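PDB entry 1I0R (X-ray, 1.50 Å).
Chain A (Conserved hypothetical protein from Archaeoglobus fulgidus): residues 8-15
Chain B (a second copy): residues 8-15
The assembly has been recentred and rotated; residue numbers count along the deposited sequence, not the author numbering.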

# COMPACT_ATOMS: atom_id res chain seq x y z
N LYS A 8 4.54 9.27 -6.14
CA LYS A 8 3.96 9.94 -4.98
C LYS A 8 3.14 9.03 -4.05
O LYS A 8 2.78 9.44 -2.94
N ILE A 9 2.86 7.80 -4.50
CA ILE A 9 2.12 6.84 -3.67
C ILE A 9 3.05 6.33 -2.55
O ILE A 9 4.23 6.03 -2.80
N SER A 10 2.53 6.25 -1.33
CA SER A 10 3.33 5.81 -0.17
C SER A 10 3.28 4.32 0.10
O SER A 10 2.26 3.66 -0.11
N TYR A 11 4.41 3.79 0.58
CA TYR A 11 4.47 2.34 0.90
C TYR A 11 5.43 2.11 2.05
O TYR A 11 6.22 2.98 2.40
N GLY A 12 5.34 0.91 2.64
CA GLY A 12 6.34 0.48 3.63
C GLY A 12 7.37 -0.34 2.84
O GLY A 12 7.40 -0.34 1.61
N LEU A 13 8.28 -1.01 3.55
CA LEU A 13 9.24 -1.91 2.90
C LEU A 13 9.25 -3.17 3.76
O LEU A 13 9.34 -3.11 4.99
N TYR A 14 9.17 -4.32 3.09
CA TYR A 14 8.98 -5.61 3.77
C TYR A 14 9.75 -6.74 3.14
O TYR A 14 10.22 -6.63 2.00
N ILE A 15 9.85 -7.84 3.88
CA ILE A 15 10.35 -9.06 3.27
C ILE A 15 9.11 -9.97 3.22
O ILE A 15 8.40 -10.09 4.22
N LYS B 8 1.84 -1.41 11.89
CA LYS B 8 3.20 -1.15 11.45
C LYS B 8 3.26 -1.07 9.92
O LYS B 8 4.30 -0.72 9.36
N ILE B 9 2.17 -1.42 9.25
CA ILE B 9 2.09 -1.34 7.78
C ILE B 9 1.89 0.14 7.40
O ILE B 9 1.08 0.86 8.01
N SER B 10 2.63 0.59 6.38
CA SER B 10 2.59 2.01 5.95
C SER B 10 1.62 2.31 4.79
O SER B 10 1.46 1.52 3.86
N TYR B 11 0.96 3.47 4.86
CA TYR B 11 0.02 3.90 3.82
C TYR B 11 0.12 5.40 3.56
O TYR B 11 0.68 6.16 4.36
N GLY B 12 -0.44 5.81 2.43
CA GLY B 12 -0.53 7.23 2.13
C GLY B 12 -1.94 7.67 2.54
O GLY B 12 -2.65 6.93 3.23
N LEU B 13 -2.33 8.89 2.18
CA LEU B 13 -3.71 9.38 2.44
C LEU B 13 -4.16 10.01 1.11
O LEU B 13 -3.46 10.82 0.51
N TYR B 14 -5.35 9.60 0.67
CA TYR B 14 -5.86 9.99 -0.64
C TYR B 14 -7.33 10.29 -0.64
O TYR B 14 -8.05 9.96 0.30
N ILE B 15 -7.76 10.94 -1.72
CA ILE B 15 -9.17 11.13 -1.95
C ILE B 15 -9.40 10.24 -3.17
O ILE B 15 -8.65 10.35 -4.17

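Where two copies of one chain meet about a local twofold, each contact is made twice, and a short segment can supply both halves of an interface. The 8-15 stretches of this archaeal protein illustrate the principle: they run in nearly opposite directions, 173° apart end to end, and bury 324 Å² between them, with Ser10 of each copy set against Gly12 of the other.

Along chain B, Lys8(B) contributes little. Its CA-to-CB bond points sideways, and the mmtt side chain leads its end away from the partner. Ile9(B), also sideways, adopts chi1 m and chi2 t and places its CG2 methyl 3.3 Å from Tyr14(A) OH and 4.3 Å from Tyr14(A) CZ, so that the methyl packs against the phenol end of the tyrosine.

Ser10(B) lies at the heart of the pairing. With chi1 m and CB directed toward chain A, its closest approaches are made by CB, which is 3.6 Å from Gly12(A) N and 3.8 Å from Tyr11(A) C. The backbone supplies the polar link, since Ser10(B) N donates a hydrogen bond to Tyr14(A) OH over 3.1 Å, reaching the phenol near the plane of its ring. The carbonyl is served by water 2, which donates to Ser10(B) O at 2.7 Å from its own O and accepts from Gly12(A) N at 3.0 Å and from Tyr14(A) OH at 2.7 Å. The phenol thus donates to the water while its oxygen accepts from the serine amide.

Tyr11(B) turns away, chi1 m and chi2 79°, and its hydroxyl is satisfied elsewhere in the structure. Gly12(B) has no side chain, and the space matters: Ser10(A) CB approaches Gly12(B) CA to 3.6 Å, while a CB modelled on this glycine would point toward chain A and lie only 2.3 Å from Tyr14(B) OH, a clash within its own chain. Its amide donates to water 1, 3.2 Å from Gly12(B) N to the water O.

Leu13(B), with chi1 t and chi2 p, points away and makes no contact. Tyr14(B), at the start of a strand, points back toward chain A with chi1 m and chi2 85°. Tyr14(B) OH accepts from Ser10(A) N at 3.1 Å, lies 3.3 Å from Ile9(A) CG2, and donates to the O of water 1 at 2.6 Å; that water in turn donates to Ser10(A) O, 2.7 Å from its O. Ile15(B), chi1 m and chi2 t, is out of reach. The twofold thus yields two matching tyrosine-water clusters.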

# COMPACT_ATOMS: atom_id res chain seq x y z
CB LYS A 8 3.11 11.13 -5.42
CG LYS A 8 3.87 12.17 -6.27
CD LYS A 8 5.10 12.74 -5.56
CE LYS A 8 5.76 13.84 -6.40
NZ LYS A 8 6.93 14.45 -5.68
CB ILE A 9 1.61 5.67 -4.55
CG1 ILE A 9 0.60 6.22 -5.56
CG2 ILE A 9 0.97 4.57 -3.69
CD1 ILE A 9 0.22 5.26 -6.67
CB SER A 10 2.88 6.50 1.11
OG SER A 10 3.13 7.89 1.04
CB TYR A 11 5.07 1.51 -0.25
CG TYR A 11 4.48 1.64 -1.65
CD1 TYR A 11 4.74 2.76 -2.44
CD2 TYR A 11 3.65 0.65 -2.16
CE1 TYR A 11 4.18 2.88 -3.70
CE2 TYR A 11 3.08 0.76 -3.41
CZ TYR A 11 3.35 1.88 -4.18
OH TYR A 11 2.76 1.98 -5.41
CB LEU A 13 10.65 -1.30 2.76
CG LEU A 13 11.44 -2.01 1.66
CD1 LEU A 13 10.79 -1.74 0.30
CD2 LEU A 13 12.89 -1.52 1.65
CB TYR A 14 7.49 -5.99 3.61
CG TYR A 14 6.48 -4.89 3.88
CD1 TYR A 14 6.09 -3.98 2.87
CD2 TYR A 14 5.98 -4.72 5.16
CE1 TYR A 14 5.21 -2.90 3.16
CE2 TYR A 14 5.12 -3.66 5.47
CZ TYR A 14 4.74 -2.76 4.47
OH TYR A 14 3.88 -1.71 4.79
CB ILE A 15 11.42 -9.80 4.07
CG1 ILE A 15 12.65 -8.91 4.19
CG2 ILE A 15 11.80 -11.07 3.31
CD1 ILE A 15 13.76 -9.48 5.09
CB LYS B 8 4.16 -2.24 11.96
CG LYS B 8 4.22 -2.35 13.49
CD LYS B 8 4.65 -1.04 14.14
CE LYS B 8 4.87 -1.26 15.62
NZ LYS B 8 5.16 0.02 16.31
CB ILE B 9 0.91 -2.19 7.25
CG1 ILE B 9 1.17 -3.66 7.59
CG2 ILE B 9 0.71 -1.97 5.75
CD1 ILE B 9 -0.01 -4.58 7.23
CB SER B 10 4.01 2.46 5.55
OG SER B 10 4.90 2.44 6.67
CB TYR B 11 -1.43 3.68 4.25
CG TYR B 11 -1.82 2.29 4.70
CD1 TYR B 11 -1.52 1.84 5.99
CD2 TYR B 11 -2.49 1.43 3.83
CE1 TYR B 11 -1.87 0.55 6.39
CE2 TYR B 11 -2.85 0.16 4.22
CZ TYR B 11 -2.53 -0.29 5.50
OH TYR B 11 -2.79 -1.58 5.88
CB LEU B 13 -3.78 10.39 3.58
CG LEU B 13 -5.21 10.41 4.16
CD1 LEU B 13 -5.52 9.06 4.86
CD2 LEU B 13 -5.34 11.56 5.16
CB TYR B 14 -5.67 8.81 -1.63
CG TYR B 14 -4.33 8.09 -1.54
CD1 TYR B 14 -4.11 7.07 -0.62
CD2 TYR B 14 -3.29 8.47 -2.36
CE1 TYR B 14 -2.86 6.44 -0.52
CE2 TYR B 14 -2.04 7.86 -2.28
CZ TYR B 14 -1.83 6.85 -1.35
OH TYR B 14 -0.55 6.32 -1.28
CB ILE B 15 -9.57 12.55 -2.41
CG1 ILE B 15 -9.13 13.62 -1.42
CG2 ILE B 15 -11.11 12.58 -2.58
CD1 ILE B 15 -9.55 15.05 -1.88
O HOH W 1 -0.43 3.95 -0.13
O HOH W 2 2.70 -0.59 2.66